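Local coordinates for tyrosine--tRNA ligase (PDB 2CYB), which probably catalyses the attachment of tyrosine to its cognate tRNA, first activating the amino acid with ATP as tyrosyl-adenylate, at residues L26-V37 with D165-V175; T204-G212 with E248-H258. All coordinates share one frame; numbering follows the deposited sequence.

Contact 1: L26-V37 with D165-V175. With TYR (tyrosine), chain C.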
loop_
_atom_site.group_PDB
_atom_site.type_symbol
_atom_site.label_atom_id
_atom_site.label_comp_id
_atom_site.label_asym_id
_atom_site.label_seq_id
_atom_site.Cartn_x
_atom_site.Cartn_y
_atom_site.Cartn_z
ATOM N N LEU A 26 22.158 5.944 24.609
ATOM C CA LEU A 26 22.013 6.851 23.478
ATOM C C LEU A 26 22.540 8.230 23.869
ATOM O O LEU A 26 23.229 8.889 23.091
ATOM C CB LEU A 26 20.540 6.960 23.060
ATOM C CG LEU A 26 20.182 8.104 22.102
ATOM C CD1 LEU A 26 20.977 7.984 20.809
ATOM C CD2 LEU A 26 18.686 8.064 21.812
ATOM N N ILE A 27 22.211 8.665 25.080
ATOM C CA ILE A 27 22.654 9.966 25.566
ATOM C C ILE A 27 24.169 9.949 25.761
ATOM O O ILE A 27 24.835 10.975 25.630
ATOM C CB ILE A 27 21.963 10.319 26.901
ATOM C CG1 ILE A 27 20.443 10.307 26.707
ATOM C CG2 ILE A 27 22.415 11.692 27.378
ATOM C CD1 ILE A 27 19.654 10.602 27.962
ATOM N N GLU A 28 24.700 8.771 26.072
ATOM C CA GLU A 28 26.134 8.600 26.263
ATOM C C GLU A 28 26.814 8.727 24.907
ATOM O O GLU A 28 27.319 9.792 24.556
ATOM C CB GLU A 28 26.420 7.227 26.867
ATOM C CG GLU A 28 25.930 7.067 28.298
ATOM C CD GLU A 28 25.985 5.630 28.777
ATOM O OE1 GLU A 28 27.034 4.978 28.586
ATOM O OE2 GLU A 28 24.982 5.151 29.348
ATOM N N THR A 29 26.819 7.636 24.145
ATOM C CA THR A 29 27.426 7.642 22.818
ATOM C C THR A 29 26.608 8.537 21.893
ATOM O O THR A 29 25.383 8.448 21.861
ATOM C CB THR A 29 27.489 6.221 22.222
ATOM O OG1 THR A 29 27.903 6.296 20.853
ATOM C CG2 THR A 29 26.134 5.543 22.301
ATOM N N LYS A 30 27.295 9.395 21.145
ATOM C CA LYS A 30 26.654 10.332 20.224
ATOM C C LYS A 30 26.057 11.492 21.007
ATOM O O LYS A 30 24.919 11.425 21.466
ATOM C CB LYS A 30 25.555 9.644 19.403
ATOM C CG LYS A 30 24.843 10.576 18.431
ATOM C CD LYS A 30 23.874 9.829 17.527
ATOM C CE LYS A 30 23.262 10.767 16.494
ATOM N NZ LYS A 30 22.385 10.055 15.525
ATOM N N GLU A 31 26.842 12.554 21.158
ATOM C CA GLU A 31 26.409 13.736 21.890
ATOM C C GLU A 31 25.503 14.608 21.041
ATOM O O GLU A 31 25.384 15.812 21.277
ATOM C CB GLU A 31 27.619 14.553 22.353
ATOM C CG GLU A 31 28.496 15.107 21.231
ATOM C CD GLU A 31 29.161 14.020 20.404
ATOM O OE1 GLU A 31 28.481 13.411 19.548
ATOM O OE2 GLU A 31 30.365 13.768 20.617
ATOM N N LYS A 32 24.861 14.001 20.050
ATOM C CA LYS A 32 23.964 14.745 19.182
ATOM C C LYS A 32 22.750 13.902 18.796
ATOM O O LYS A 32 22.513 13.633 17.619
ATOM C CB LYS A 32 24.720 15.201 17.933
ATOM C CG LYS A 32 24.151 16.456 17.312
ATOM C CD LYS A 32 24.001 17.562 18.352
ATOM C CE LYS A 32 23.417 18.826 17.739
ATOM N NZ LYS A 32 23.093 19.849 18.769
ATOM N N PRO A 33 21.960 13.477 19.796
ATOM C CA PRO A 33 20.762 12.657 19.587
ATOM C C PRO A 33 19.654 13.429 18.877
ATOM O O PRO A 33 19.469 14.626 19.106
ATOM C CB PRO A 33 20.357 12.260 21.008
ATOM C CG PRO A 33 21.627 12.410 21.802
ATOM C CD PRO A 33 22.197 13.674 21.235
ATOM N N ARG A 34 18.914 12.736 18.019
ATOM C CA ARG A 34 17.826 13.363 17.283
ATOM C C ARG A 34 16.494 12.689 17.614
ATOM O O ARG A 34 16.387 11.458 17.613
ATOM C CB ARG A 34 18.091 13.270 15.776
ATOM C CG ARG A 34 17.080 14.005 14.914
ATOM C CD ARG A 34 17.455 13.908 13.445
ATOM N NE ARG A 34 18.722 14.577 13.164
ATOM C CZ ARG A 34 19.280 14.667 11.961
ATOM N NH1 ARG A 34 18.687 14.125 10.901
ATOM N NH2 ARG A 34 20.434 15.305 11.815
ATOM N N ALA A 35 15.493 13.509 17.916
ATOM C CA ALA A 35 14.158 13.017 18.233
ATOM C C ALA A 35 13.148 13.744 17.355
ATOM O O ALA A 35 13.417 14.836 16.853
ATOM C CB ALA A 35 13.839 13.263 19.702
ATOM N N TYR A 36 11.986 13.131 17.159
ATOM C CA TYR A 36 10.943 13.756 16.360
ATOM C C TYR A 36 9.577 13.270 16.798
ATOM O O TYR A 36 9.453 12.328 17.573
ATOM C CB TYR A 36 11.102 13.420 14.856
ATOM C CG TYR A 36 10.276 12.229 14.348
ATOM C CD1 TYR A 36 9.426 12.365 13.242
ATOM C CD2 TYR A 36 10.369 10.972 14.951
ATOM C CE1 TYR A 36 8.693 11.279 12.749
ATOM C CE2 TYR A 36 9.641 9.878 14.470
ATOM C CZ TYR A 36 8.808 10.040 13.367
ATOM O OH TYR A 36 8.114 8.956 12.880
ATOM N N VAL A 37 8.568 13.948 16.277
ATOM C CA VAL A 37 7.180 13.576 16.470
ATOM C C VAL A 37 6.590 13.927 15.120
ATOM O O VAL A 37 6.983 14.920 14.491
ATOM C CB VAL A 37 6.433 14.395 17.552
ATOM C CG1 VAL A 37 4.961 13.932 17.594
ATOM C CG2 VAL A 37 7.065 14.188 18.925
ATOM N N ASP A 165 9.797 6.818 8.159
ATOM C CA ASP A 165 10.106 8.219 8.440
ATOM C C ASP A 165 11.214 8.295 9.484
ATOM O O ASP A 165 12.064 9.176 9.427
ATOM C CB ASP A 165 8.876 8.960 8.971
ATOM C CG ASP A 165 7.832 9.178 7.912
ATOM O OD1 ASP A 165 6.655 9.339 8.286
ATOM O OD2 ASP A 165 8.187 9.204 6.711
ATOM N N ILE A 166 11.197 7.365 10.437
ATOM C CA ILE A 166 12.202 7.337 11.492
ATOM C C ILE A 166 13.597 7.190 10.874
ATOM O O ILE A 166 14.519 7.943 11.200
ATOM C CB ILE A 166 11.944 6.164 12.473
ATOM C CG1 ILE A 166 10.628 6.401 13.230
ATOM C CG2 ILE A 166 13.103 6.037 13.454
ATOM C CD1 ILE A 166 10.143 5.193 13.999
ATOM N N ALA A 167 13.737 6.237 9.962
ATOM C CA ALA A 167 15.021 5.999 9.304
ATOM C C ALA A 167 15.437 7.125 8.364
ATOM O O ALA A 167 16.579 7.581 8.398
ATOM C CB ALA A 167 14.973 4.692 8.536
ATOM N N HIS A 168 14.517 7.574 7.520
ATOM C CA HIS A 168 14.846 8.624 6.566
ATOM C C HIS A 168 15.092 10.006 7.163
ATOM O O HIS A 168 15.731 10.843 6.527
ATOM C CB HIS A 168 13.782 8.678 5.468
ATOM C CG HIS A 168 13.892 7.552 4.485
ATOM N ND1 HIS A 168 14.381 7.723 3.209
ATOM C CD2 HIS A 168 13.634 6.228 4.616
ATOM C CE1 HIS A 168 14.420 6.553 2.594
ATOM N NE2 HIS A 168 13.973 5.629 3.426
ATOM N N LEU A 169 14.599 10.250 8.376
ATOM C CA LEU A 169 14.827 11.534 9.028
ATOM C C LEU A 169 16.032 11.433 9.976
ATOM O O LEU A 169 16.360 12.386 10.690
ATOM C CB LEU A 169 13.573 11.972 9.802
ATOM C CG LEU A 169 12.348 12.314 8.944
ATOM C CD1 LEU A 169 11.121 12.475 9.840
ATOM C CD2 LEU A 169 12.603 13.587 8.148
ATOM N N GLY A 170 16.682 10.270 9.982
ATOM C CA GLY A 170 17.842 10.067 10.838
ATOM C C GLY A 170 17.503 10.241 12.305
ATOM O O GLY A 170 18.274 10.804 13.077
ATOM N N VAL A 171 16.342 9.733 12.691
ATOM C CA VAL A 171 15.866 9.842 14.061
ATOM C C VAL A 171 16.391 8.742 14.978
ATOM O O VAL A 171 16.423 7.568 14.610
ATOM C CB VAL A 171 14.313 9.859 14.068
ATOM C CG1 VAL A 171 13.768 9.661 15.475
ATOM C CG2 VAL A 171 13.829 11.173 13.491
ATOM N N ASP A 172 16.819 9.138 16.175
ATOM C CA ASP A 172 17.332 8.199 17.167
ATOM C C ASP A 172 16.247 7.868 18.179
ATOM O O ASP A 172 16.189 6.753 18.700
ATOM C CB ASP A 172 18.536 8.803 17.897
ATOM C CG ASP A 172 19.672 9.125 16.958
ATOM O OD1 ASP A 172 20.036 10.316 16.832
ATOM O OD2 ASP A 172 20.191 8.177 16.335
ATOM N N LEU A 173 15.392 8.851 18.449
ATOM C CA LEU A 173 14.304 8.696 19.407
ATOM C C LEU A 173 12.961 9.086 18.794
ATOM O O LEU A 173 12.734 10.249 18.456
ATOM C CB LEU A 173 14.570 9.562 20.646
ATOM C CG LEU A 173 13.479 9.568 21.725
ATOM C CD1 LEU A 173 13.381 8.197 22.365
ATOM C CD2 LEU A 173 13.797 10.622 22.773
ATOM N N ALA A 174 12.078 8.105 18.645
ATOM C CA ALA A 174 10.744 8.353 18.094
ATOM C C ALA A 174 9.810 8.660 19.263
ATOM O O ALA A 174 9.628 7.830 20.146
ATOM C CB ALA A 174 10.247 7.119 17.343
ATOM N N VAL A 175 9.220 9.846 19.259
ATOM C CA VAL A 175 8.306 10.249 20.319
ATOM C C VAL A 175 6.867 10.241 19.797
ATOM O O VAL A 175 6.603 10.681 18.679
ATOM C CB VAL A 175 8.629 11.676 20.825
ATOM C CG1 VAL A 175 7.660 12.069 21.924
ATOM C CG2 VAL A 175 10.067 11.741 21.341
HETATM N N TYR C . 0.595 8.353 13.358
HETATM C CA TYR C . 0.715 9.684 14.003
HETATM C C TYR C . -0.597 10.092 14.668
HETATM O O TYR C . -0.637 11.190 15.247
HETATM C CB TYR C . 1.138 10.719 12.956
HETATM C CG TYR C . 2.494 10.400 12.375
HETATM C CD1 TYR C . 2.675 10.234 11.001
HETATM C CD2 TYR C . 3.606 10.259 13.215
HETATM C CE1 TYR C . 3.945 9.937 10.474
HETATM C CE2 TYR C . 4.859 9.965 12.709
HETATM C CZ TYR C . 5.027 9.807 11.339
HETATM O OH TYR C . 6.281 9.537 10.851
HETATM O OXT TYR C . -1.562 9.302 14.615
HETATM O O HOH W 1 20.923 11.279 13.365
#

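Contact 2: T204-G212 with E248-H258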
loop_
_atom_site.group_PDB
_atom_site.type_symbol
_atom_site.label_atom_id
_atom_site.label_comp_id
_atom_site.label_asym_id
_atom_site.label_seq_id
_atom_site.Cartn_x
_atom_site.Cartn_y
_atom_site.Cartn_z
ATOM N N THR A 204 4.021 8.933 25.250
ATOM C CA THR A 204 3.298 9.781 26.187
ATOM C C THR A 204 1.916 9.172 26.393
ATOM O O THR A 204 1.399 8.463 25.530
ATOM C CB THR A 204 3.148 11.201 25.637
ATOM O OG1 THR A 204 2.545 11.144 24.338
ATOM C CG2 THR A 204 4.507 11.874 25.525
ATOM N N PRO A 205 1.301 9.423 27.554
ATOM C CA PRO A 205 -0.028 8.854 27.781
ATOM C C PRO A 205 -1.084 9.512 26.903
ATOM O O PRO A 205 -0.890 10.624 26.413
ATOM C CB PRO A 205 -0.263 9.113 29.271
ATOM C CG PRO A 205 0.511 10.371 29.523
ATOM C CD PRO A 205 1.784 10.152 28.739
ATOM N N ILE A 206 -2.192 8.818 26.690
ATOM C CA ILE A 206 -3.280 9.372 25.889
ATOM C C ILE A 206 -4.192 10.171 26.823
ATOM O O ILE A 206 -4.707 9.637 27.800
ATOM C CB ILE A 206 -4.102 8.254 25.216
ATOM C CG1 ILE A 206 -3.204 7.439 24.276
ATOM C CG2 ILE A 206 -5.279 8.855 24.468
ATOM C CD1 ILE A 206 -2.462 8.268 23.246
ATOM N N LEU A 207 -4.381 11.451 26.524
ATOM C CA LEU A 207 -5.216 12.312 27.356
ATOM C C LEU A 207 -6.705 12.037 27.218
ATOM O O LEU A 207 -7.243 12.047 26.114
ATOM C CB LEU A 207 -4.972 13.780 27.012
ATOM C CG LEU A 207 -3.677 14.442 27.465
ATOM C CD1 LEU A 207 -3.670 15.888 26.974
ATOM C CD2 LEU A 207 -3.565 14.385 28.990
ATOM N N VAL A 208 -7.376 11.796 28.339
ATOM C CA VAL A 208 -8.810 11.562 28.288
ATOM C C VAL A 208 -9.462 12.915 28.041
ATOM O O VAL A 208 -8.866 13.962 28.319
ATOM C CB VAL A 208 -9.342 10.964 29.606
ATOM C CG1 VAL A 208 -8.587 9.687 29.925
ATOM C CG2 VAL A 208 -9.206 11.974 30.742
ATOM N N GLY A 209 -10.672 12.899 27.500
ATOM C CA GLY A 209 -11.374 14.141 27.233
ATOM C C GLY A 209 -11.890 14.806 28.498
ATOM O O GLY A 209 -11.900 14.200 29.566
ATOM N N LEU A 210 -12.329 16.054 28.365
ATOM C CA LEU A 210 -12.842 16.842 29.485
ATOM C C LEU A 210 -13.982 16.196 30.271
ATOM O O LEU A 210 -14.202 16.537 31.434
ATOM C CB LEU A 210 -13.277 18.219 28.982
ATOM C CG LEU A 210 -12.130 19.086 28.446
ATOM C CD1 LEU A 210 -12.678 20.352 27.815
ATOM C CD2 LEU A 210 -11.172 19.415 29.582
ATOM N N ASP A 211 -14.702 15.269 29.641
ATOM C CA ASP A 211 -15.810 14.580 30.300
ATOM C C ASP A 211 -15.378 13.274 30.965
ATOM O O ASP A 211 -16.207 12.547 31.510
ATOM C CB ASP A 211 -16.927 14.283 29.297
ATOM C CG ASP A 211 -16.407 13.640 28.026
ATOM O OD1 ASP A 211 -15.439 12.851 28.110
ATOM O OD2 ASP A 211 -16.971 13.917 26.945
ATOM N N GLY A 212 -14.085 12.969 30.910
ATOM C CA GLY A 212 -13.591 11.753 31.533
ATOM C C GLY A 212 -13.609 10.548 30.616
ATOM O O GLY A 212 -13.263 9.437 31.027
ATOM N N GLU A 248 -7.135 9.787 35.515
ATOM C CA GLU A 248 -8.235 10.015 34.587
ATOM C C GLU A 248 -8.957 11.319 34.914
ATOM O O GLU A 248 -10.078 11.547 34.455
ATOM C CB GLU A 248 -9.238 8.851 34.620
ATOM C CG GLU A 248 -10.320 8.937 33.539
ATOM C CD GLU A 248 -11.462 7.952 33.745
ATOM O OE1 GLU A 248 -11.205 6.730 33.777
ATOM O OE2 GLU A 248 -12.623 8.404 33.870
ATOM N N ASN A 249 -8.322 12.166 35.720
ATOM C CA ASN A 249 -8.915 13.453 36.069
ATOM C C ASN A 249 -8.368 14.468 35.075
ATOM O O ASN A 249 -7.206 14.871 35.156
ATOM C CB ASN A 249 -8.553 13.851 37.509
ATOM C CG ASN A 249 -9.329 15.074 37.993
ATOM O OD1 ASN A 249 -9.807 15.111 39.132
ATOM N ND2 ASN A 249 -9.450 16.080 37.134
ATOM N N PRO A 250 -9.208 14.887 34.118
ATOM C CA PRO A 250 -8.894 15.850 33.057
ATOM C C PRO A 250 -8.257 17.149 33.528
ATOM O O PRO A 250 -7.356 17.676 32.880
ATOM C CB PRO A 250 -10.254 16.096 32.405
ATOM C CG PRO A 250 -10.976 14.815 32.636
ATOM C CD PRO A 250 -10.627 14.496 34.054
ATOM N N ILE A 251 -8.741 17.679 34.645
ATOM C CA ILE A 251 -8.207 18.925 35.170
ATOM C C ILE A 251 -6.823 18.709 35.775
ATOM O O ILE A 251 -5.906 19.499 35.537
ATOM C CB ILE A 251 -9.167 19.528 36.223
ATOM C CG1 ILE A 251 -10.550 19.694 35.595
ATOM C CG2 ILE A 251 -8.649 20.871 36.715
ATOM C CD1 ILE A 251 -10.542 20.486 34.295
ATOM N N LEU A 252 -6.675 17.639 36.548
ATOM C CA LEU A 252 -5.386 17.331 37.148
ATOM C C LEU A 252 -4.374 17.078 36.036
ATOM O O LEU A 252 -3.206 17.455 36.149
ATOM C CB LEU A 252 -5.488 16.101 38.044
ATOM C CG LEU A 252 -5.952 16.373 39.475
ATOM C CD1 LEU A 252 -6.018 15.064 40.245
ATOM C CD2 LEU A 252 -4.984 17.337 40.149
ATOM N N ASP A 253 -4.833 16.452 34.955
ATOM C CA ASP A 253 -3.962 16.160 33.826
ATOM C C ASP A 253 -3.414 17.433 33.211
ATOM O O ASP A 253 -2.239 17.491 32.857
ATOM C CB ASP A 253 -4.700 15.341 32.754
ATOM C CG ASP A 253 -4.860 13.877 33.145
ATOM O OD1 ASP A 253 -5.646 13.159 32.485
ATOM O OD2 ASP A 253 -4.196 13.441 34.109
ATOM N N ILE A 254 -4.249 18.460 33.080
ATOM C CA ILE A 254 -3.765 19.705 32.503
ATOM C C ILE A 254 -2.707 20.304 33.427
ATOM O O ILE A 254 -1.711 20.863 32.969
ATOM C CB ILE A 254 -4.910 20.713 32.283
ATOM C CG1 ILE A 254 -5.900 20.139 31.263
ATOM C CG2 ILE A 254 -4.347 22.049 31.790
ATOM C CD1 ILE A 254 -7.122 21.021 31.022
ATOM N N ALA A 255 -2.918 20.189 34.734
ATOM C CA ALA A 255 -1.935 20.714 35.673
ATOM C C ALA A 255 -0.625 19.933 35.531
ATOM O O ALA A 255 0.456 20.517 35.447
ATOM C CB ALA A 255 -2.454 20.591 37.100
ATOM N N LYS A 256 -0.739 18.611 35.499
ATOM C CA LYS A 256 0.420 17.736 35.397
ATOM C C LYS A 256 1.219 17.833 34.098
ATOM O O LYS A 256 2.444 17.968 34.127
ATOM C CB LYS A 256 -0.008 16.279 35.605
ATOM C CG LYS A 256 1.152 15.280 35.627
ATOM C CD LYS A 256 0.646 13.846 35.750
ATOM C CE LYS A 256 1.790 12.839 35.766
ATOM N NZ LYS A 256 2.706 13.053 36.926
ATOM N N TYR A 257 0.529 17.785 32.963
ATOM C CA TYR A 257 1.198 17.796 31.663
ATOM C C TYR A 257 1.486 19.135 31.001
ATOM O O TYR A 257 2.450 19.253 30.240
ATOM C CB TYR A 257 0.408 16.912 30.695
ATOM C CG TYR A 257 0.307 15.480 31.165
ATOM C CD1 TYR A 257 1.442 14.667 31.226
ATOM C CD2 TYR A 257 -0.902 14.954 31.610
ATOM C CE1 TYR A 257 1.376 13.372 31.726
ATOM C CE2 TYR A 257 -0.983 13.662 32.110
ATOM C CZ TYR A 257 0.163 12.876 32.170
ATOM O OH TYR A 257 0.097 11.615 32.699
ATOM N N HIS A 258 0.682 20.152 31.284
ATOM C CA HIS A 258 0.906 21.441 30.638
ATOM C C HIS A 258 1.357 22.589 31.530
ATOM O O HIS A 258 2.322 23.286 31.219
ATOM C CB HIS A 258 -0.362 21.874 29.883
ATOM C CG HIS A 258 -0.885 20.835 28.937
ATOM N ND1 HIS A 258 -1.789 19.867 29.318
ATOM C CD2 HIS A 258 -0.590 20.585 27.639
ATOM C CE1 HIS A 258 -2.028 19.062 28.296
ATOM N NE2 HIS A 258 -1.312 19.475 27.266
HETATM O O HOH W 2 -5.766 11.245 30.805
HETATM O O HOH W 3 -6.668 14.591 30.228
#

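Contact 1: L26-V37 with D165-V175
Tyr-36 carries the tight end of this contact. Its ring is packed among Ile-166, Leu-169, Val-171 and Ala-174, whose side chains it meets obliquely or at its edge. Leu-169 CD1 touches Tyr-36 CD1 at 3.8 Å, and Ile-166 CG1 lies beside CE2. Chi1 of Tyr-36 is an unusual 95°, and the ring reaches past Val-171 toward the bound tyrosine. There Tyr-36 OH is hydrogen-bonded to OH of the bound tyrosine at 2.8 Å; that oxygen lies at the edge of the Tyr-36 ring, in its plane. The ligand OH donates in turn to Asp-165 OD1 at 2.6 Å. Asp-165 OD2 accepts a hydrogen bond from Gln-116 NE2, which helps to position the carboxylate.

Strands 34-39 and 173-177 are parallel neighbours in the Rossmann-fold sheet of this class I synthetase. Tyr-36 N bonds to Leu-173 O, and Val-175 N to Tyr-36 O. On the opposite face from Tyr-36, Ala-35 CB meets Leu-173 CB at 3.9 Å. Helix 154-168 ends in a Schellman motif at Gly-170, just before the strand begins.

The far end is polar and opens to solvent, most of all at Lys-30. Asp-172 OD1 takes two donors: Arg-34 N at 2.9 Å on its anti lone pair, and Lys-30 NZ at 2.7 Å on its syn lone pair. The latter is a salt bridge, but Lys-30 is exposed and poorly ordered. Water 1 links its NZ to Gly-170 O. The Arg-34 chain bends at chi3 (-64°), and NH1 donates to Leu-169 O at 2.9 Å; the oxygen lies in the guanidinium plane, while NH1 stands above the carbonyl plane. Arg-34 NE forms a salt bridge with Glu-65.

Contact 2: T204-G212 with E248-H258
The loop running from strand 200-204 to the 'KMSKS' motif (Lys-214 to Ser-218) lays Pro-205, Leu-207 and Val-208 along helix 250-263. Pro-205 CG touches Tyr-257 OH at 3.4 Å, its ring crossing the tyrosine at a slant. Leu-207 splits its two methyls. Leu-207 CD2 slides past Tyr-257, 3.8 Å from Tyr-257 CD2, and also meets Asp-253 CB. Leu-207 CD1 comes to the edge of the His-258 ring, 3.8 Å from CE1. NE2 of His-258 is hydrogen-bonded to Leu-47 O, which holds the imidazole. Met-51 of helix 47-61 also touches Leu-207 and Tyr-257. With an alanine at Tyr-257 the ring is gone, and Pro-205 CG and Leu-207 CD2 would probably border a gap.

Further on, the loop makes a type I beta turn from Gly-209 to Gly-212, closed by Gly-212 N to Gly-209 O. Pro-250, the first residue of the helix, presses its CG against this turn, 3.3 Å from Gly-209 O. Val-208 CG2 sits on the same proline carbon, Pro-250 CG, at 3.8 Å; with CG1 anti to the carbonyl carbon (chi1 -56°), CG2 falls between the backbone N and the carbonyl carbon. Gly-212 has a positive phi of 90°, where a side chain would strike the preceding carbonyl.

The polar link is made through water. Asp-253 OD1 accepts from two waters. Water 2 takes the N-H of Val-208 at 3.0 Å, and water 3 donates to Val-208 O at 3.0 Å. Both backbone polar groups of Val-208 are thus tied to one carboxylate oxygen. At the exposed end Glu-248, poorly ordered, brings its CG against Val-208 CG1.

Overall arrangement
From the N terminus, the chain leaves helix 20-28 and enters strand 34-39. Contact 1 closes when helix 154-168 and strand 173-177 return beside it, after 127 intervening residues. The chain then adds strand 200-204 on the far side of strand 173-177. Contact 2 opens at the end of that strand and closes, after 35 intervening residues, at Glu-248 and the start of helix 250-263. The two loops follow in series and neither nest nor cross. Their centres are about 28 Å apart, on opposite sides of the chain centre. Helix 47-61 touches both: Leu-56 and Leu-59 pack on contact 1, Met-50 and Met-51 on contact 2. It thus bridges the Rossmann sheet and helix 250-263.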